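Local coordinates for aspartate aminotransferase (Rhodobacter sphaeroides, PDB 3NRA), which probably catalyses the pyridoxal-phosphate-dependent transfer of the amino group of L-aspartate to 2-oxoglutarate, giving oxaloacetate and L-glutamate, at residues V42-D48 with R381-D387. Coordinates in Å, arbitrary orientation, origin at the centre of the assembly. Residue numbers count along the deposited sequence, not the author numbering.
Sequences VDFSHGD and RLNFSQD
Register rises in the same sense on both segments: CA–CA separations are 4.8 Å for Phe44–Asn383, 5.0 Å for Gly47–Ser385 and 5.2 Å for Asp48–Gln386. After strand 42-43, Phe44 and Ser45 turn helically (psi 7° and -28°); 381-383 is extended, and Ser385 centres an inverse gamma turn. Two main-chain bonds fix this alignment, Asn383 N to Phe44 O (2.7 Å) and Asp48 N to Ser385 O (2.8 Å). Between them lies the amide of Gln386 (chi1 and chi2 both m): NE2 donates to His46 O and Asn383 O, each at 2.9 Å, while OE1 accepts from water 5 (2.6 Å) and lies 3.0 Å from water 1, which can donate to it and accepts from Asp43 N (2.7 Å). Water 5 also donates to Asp48 OD2 (2.5 Å) and accepts from Asp387 N (3.0 Å); Asp48 OD1 accepts from the backbone N of Asp50 and Ala51. Both strands belong to the small C-terminal-domain sheet of a fold-type I aminotransferase, where strand 364-368 separates them. Arg381 NH1 is hydrogen-bonded to Asn190 OD1; by position Arg381 probably corresponds to the arginine that binds the substrate carboxylate in related aminotransferases. Its NH2 reaches Ser45 O weakly (3.1 Å, 120°), and water 2 accepts from Arg381 NE (2.8 Å) and donates to Phe44 O (2.7 Å). Two Asx turns hold the bends: Asp43 OD1 takes Ser45 N (2.9 Å) and Ser45 OG (2.6 Å), and Asn383 OD1 takes Ser385 N (2.9 Å). Asn383 ND2 gives to water 3 (3.1 Å). Leu382 CD2 sits 3.8 Å from the Phe44 ring centroid, 4° off its normal, a CH-pi contact.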
ATOM      1  N   VAL B  42     -22.262 -17.141   9.384  1.00 17.53           N
ATOM      2  CA  VAL B  42     -21.841 -15.775   9.628  1.00 16.97           C
ATOM      3  C   VAL B  42     -20.357 -15.781   9.780  1.00 17.16           C
ATOM      4  O   VAL B  42     -19.803 -16.563  10.553  1.00 16.77           O
ATOM      5  CB  VAL B  42     -22.502 -15.182  10.887  1.00 17.09           C
ATOM      6  CG1 VAL B  42     -22.003 -13.767  11.135  1.00 16.71           C
ATOM      7  CG2 VAL B  42     -24.060 -15.178  10.736  1.00 16.67           C
ATOM      8  N   ASP B  43     -19.696 -14.939   9.002  1.00 17.39           N
ATOM      9  CA  ASP B  43     -18.257 -14.717   9.126  1.00 16.51           C
ATOM     10  C   ASP B  43     -18.026 -13.464   9.980  1.00 15.95           C
ATOM     11  O   ASP B  43     -18.112 -12.342   9.483  1.00 15.91           O
ATOM     12  CB  ASP B  43     -17.654 -14.537   7.727  1.00 17.03           C
ATOM     13  CG  ASP B  43     -16.140 -14.345   7.753  1.00 19.11           C
ATOM     14  OD1 ASP B  43     -15.543 -14.168   8.854  1.00 18.60           O
ATOM     15  OD2 ASP B  43     -15.559 -14.336   6.669  1.00 20.38           O
ATOM     16  N   PHE B  44     -17.733 -13.666  11.268  1.00 15.08           N
ATOM     17  CA  PHE B  44     -17.494 -12.550  12.205  1.00 14.52           C
ATOM     18  C   PHE B  44     -16.040 -12.042  12.139  1.00 15.06           C
ATOM     19  O   PHE B  44     -15.638 -11.211  12.984  1.00 14.38           O
ATOM     20  CB  PHE B  44     -17.765 -12.977  13.670  1.00 13.69           C
ATOM     21  CG  PHE B  44     -19.192 -13.210  14.002  1.00 14.91           C
ATOM     22  CD1 PHE B  44     -20.075 -12.141  14.134  1.00 13.66           C
ATOM     23  CD2 PHE B  44     -19.643 -14.484  14.332  1.00 17.09           C
ATOM     24  CE1 PHE B  44     -21.362 -12.340  14.530  1.00 15.54           C
ATOM     25  CE2 PHE B  44     -20.970 -14.686  14.692  1.00 16.47           C
ATOM     26  CZ  PHE B  44     -21.821 -13.600  14.804  1.00 16.04           C
ATOM     27  N   SER B  45     -15.235 -12.536  11.182  1.00 15.30           N
ATOM     28  CA  SER B  45     -13.832 -12.107  11.099  1.00 15.80           C
ATOM     29  C   SER B  45     -13.696 -10.657  10.635  1.00 16.18           C
ATOM     30  O   SER B  45     -12.752  -9.990  11.000  1.00 16.45           O
ATOM     31  CB  SER B  45     -12.995 -13.055  10.213  1.00 15.65           C
ATOM     32  OG  SER B  45     -13.294 -12.900   8.847  1.00 19.03           O
ATOM     33  N   HIS B  46     -14.666 -10.165   9.862  1.00 16.96           N
ATOM     34  CA  HIS B  46     -14.710  -8.741   9.484  1.00 16.93           C
ATOM     35  C   HIS B  46     -16.149  -8.262   9.235  1.00 16.79           C
ATOM     36  O   HIS B  46     -17.101  -9.069   9.226  1.00 17.48           O
ATOM     37  CB  HIS B  46     -13.840  -8.495   8.236  1.00 16.78           C
ATOM     38  CG  HIS B  46     -14.282  -9.259   7.039  1.00 18.69           C
ATOM     39  ND1 HIS B  46     -15.283  -8.814   6.203  1.00 21.99           N
ATOM     40  CD2 HIS B  46     -13.880 -10.455   6.544  1.00 20.26           C
ATOM     41  CE1 HIS B  46     -15.475  -9.702   5.241  1.00 23.11           C
ATOM     42  NE2 HIS B  46     -14.646 -10.710   5.432  1.00 23.28           N
ATOM     43  N   GLY B  47     -16.300  -6.956   9.019  1.00 16.57           N
ATOM     44  CA  GLY B  47     -17.631  -6.345   8.804  1.00 16.45           C
ATOM     45  C   GLY B  47     -18.325  -6.752   7.501  1.00 16.53           C
ATOM     46  O   GLY B  47     -17.667  -7.059   6.498  1.00 17.26           O
ATOM     47  N   ASP B  48     -19.657  -6.741   7.536  1.00 15.88           N
ATOM     48  CA  ASP B  48     -20.487  -7.115   6.409  1.00 16.72           C
ATOM     49  C   ASP B  48     -20.971  -5.819   5.812  1.00 16.69           C
ATOM     50  O   ASP B  48     -21.788  -5.121   6.415  1.00 15.05           O
ATOM     51  CB  ASP B  48     -21.663  -7.975   6.890  1.00 16.85           C
ATOM     52  CG  ASP B  48     -22.562  -8.429   5.773  1.00 19.36           C
ATOM     53  OD1 ASP B  48     -22.634  -7.761   4.719  1.00 17.57           O
ATOM     54  OD2 ASP B  48     -23.250  -9.446   5.975  1.00 21.94           O
ATOM     55  N   ARG B 381     -12.488 -13.169  18.976  1.00 12.17           N
ATOM     56  CA  ARG B 381     -13.019 -11.874  18.574  1.00 12.48           C
ATOM     57  C   ARG B 381     -14.144 -12.064  17.560  1.00 13.06           C
ATOM     58  O   ARG B 381     -14.038 -12.896  16.657  1.00 12.26           O
ATOM     59  CB  ARG B 381     -11.937 -10.975  17.975  1.00 12.08           C
ATOM     60  CG  ARG B 381     -12.312  -9.515  17.997  1.00 11.99           C
ATOM     61  CD  ARG B 381     -11.471  -8.685  17.108  1.00 14.60           C
ATOM     62  NE  ARG B 381     -11.646  -9.071  15.700  1.00 15.29           N
ATOM     63  CZ  ARG B 381     -10.862  -8.678  14.700  1.00 14.05           C
ATOM     64  NH1 ARG B 381      -9.872  -7.828  14.912  1.00 15.24           N
ATOM     65  NH2 ARG B 381     -11.117  -9.100  13.450  1.00 12.11           N
ATOM     66  N   LEU B 382     -15.210 -11.270  17.733  1.00 13.85           N
ATOM     67  CA  LEU B 382     -16.297 -11.168  16.789  1.00 14.36           C
ATOM     68  C   LEU B 382     -16.351  -9.761  16.280  1.00 14.50           C
ATOM     69  O   LEU B 382     -16.353  -8.837  17.064  1.00 14.62           O
ATOM     70  CB  LEU B 382     -17.611 -11.496  17.475  1.00 14.72           C
ATOM     71  CG  LEU B 382     -17.932 -12.985  17.675  1.00 16.55           C
ATOM     72  CD1 LEU B 382     -17.039 -13.590  18.712  1.00 17.79           C
ATOM     73  CD2 LEU B 382     -19.416 -13.175  18.061  1.00 15.49           C
ATOM     74  N   ASN B 383     -16.423  -9.588  14.970  1.00 14.11           N
ATOM     75  CA  ASN B 383     -16.865  -8.316  14.419  1.00 15.01           C
ATOM     76  C   ASN B 383     -18.371  -8.407  14.196  1.00 14.89           C
ATOM     77  O   ASN B 383     -18.825  -9.145  13.316  1.00 15.33           O
ATOM     78  CB  ASN B 383     -16.115  -7.975  13.106  1.00 14.37           C
ATOM     79  CG  ASN B 383     -16.541  -6.622  12.511  1.00 17.60           C
ATOM     80  OD1 ASN B 383     -17.723  -6.278  12.512  1.00 17.40           O
ATOM     81  ND2 ASN B 383     -15.569  -5.865  11.981  1.00 17.13           N
ATOM     82  N   PHE B 384     -19.141  -7.651  14.977  1.00 14.85           N
ATOM     83  CA  PHE B 384     -20.598  -7.754  14.935  1.00 14.83           C
ATOM     84  C   PHE B 384     -21.293  -6.729  14.030  1.00 14.92           C
ATOM     85  O   PHE B 384     -22.517  -6.597  14.075  1.00 15.85           O
ATOM     86  CB  PHE B 384     -21.213  -7.757  16.373  1.00 15.17           C
ATOM     87  CG  PHE B 384     -20.988  -6.490  17.158  1.00 15.09           C
ATOM     88  CD1 PHE B 384     -21.882  -5.425  17.069  1.00 15.33           C
ATOM     89  CD2 PHE B 384     -19.928  -6.398  18.055  1.00 14.21           C
ATOM     90  CE1 PHE B 384     -21.693  -4.253  17.839  1.00 14.67           C
ATOM     91  CE2 PHE B 384     -19.739  -5.269  18.814  1.00 15.43           C
ATOM     92  CZ  PHE B 384     -20.636  -4.177  18.701  1.00 16.12           C
ATOM     93  N   SER B 385     -20.554  -6.074  13.143  1.00 14.84           N
ATOM     94  CA  SER B 385     -21.201  -5.294  12.070  1.00 14.83           C
ATOM     95  C   SER B 385     -21.704  -6.258  10.998  1.00 15.21           C
ATOM     96  O   SER B 385     -21.075  -6.450   9.950  1.00 15.16           O
ATOM     97  CB  SER B 385     -20.271  -4.229  11.506  1.00 14.62           C
ATOM     98  OG  SER B 385     -20.971  -3.392  10.610  1.00 12.85           O
ATOM     99  N   GLN B 386     -22.849  -6.879  11.315  1.00 15.87           N
ATOM    100  CA  GLN B 386     -23.403  -8.017  10.589  1.00 16.10           C
ATOM    101  C   GLN B 386     -24.887  -7.804  10.414  1.00 17.18           C
ATOM    102  O   GLN B 386     -25.478  -6.883  11.023  1.00 17.58           O
ATOM    103  CB  GLN B 386     -23.205  -9.308  11.378  1.00 16.28           C
ATOM    104  CG  GLN B 386     -21.734  -9.662  11.722  1.00 14.80           C
ATOM    105  CD  GLN B 386     -20.895  -9.951  10.499  1.00 16.14           C
ATOM    106  OE1 GLN B 386     -21.419 -10.389   9.426  1.00 15.17           O
ATOM    107  NE2 GLN B 386     -19.573  -9.696  10.617  1.00 11.76           N
ATOM    108  N   ASP B 387     -25.509  -8.670   9.615  1.00 17.59           N
ATOM    109  CA  ASP B 387     -26.959  -8.800   9.626  1.00 18.80           C
ATOM    110  C   ASP B 387     -27.404  -9.125  11.064  1.00 19.08           C
ATOM    111  O   ASP B 387     -26.870 -10.030  11.668  1.00 17.45           O
ATOM    112  CB  ASP B 387     -27.415  -9.901   8.671  1.00 18.52           C
ATOM    113  CG  ASP B 387     -28.935 -10.118   8.706  1.00 21.50           C
ATOM    114  OD1 ASP B 387     -29.658  -9.419   7.954  1.00 21.91           O
ATOM    115  OD2 ASP B 387     -29.409 -10.995   9.469  1.00 22.02           O
TER
HETATM  116  O   HOH W   1     -20.665 -12.773   7.726  1.00 35.45           O
HETATM  117  O   HOH W   2     -13.309 -10.923  14.399  1.00 11.01           O
HETATM  118  O   HOH W   3     -12.670  -6.514  11.266  1.00 16.59           O
HETATM  119  O   HOH W   4     -20.246  -3.323   8.060  1.00 10.40           O
HETATM  120  O   HOH W   5     -23.736 -10.560   8.194  1.00 16.42           O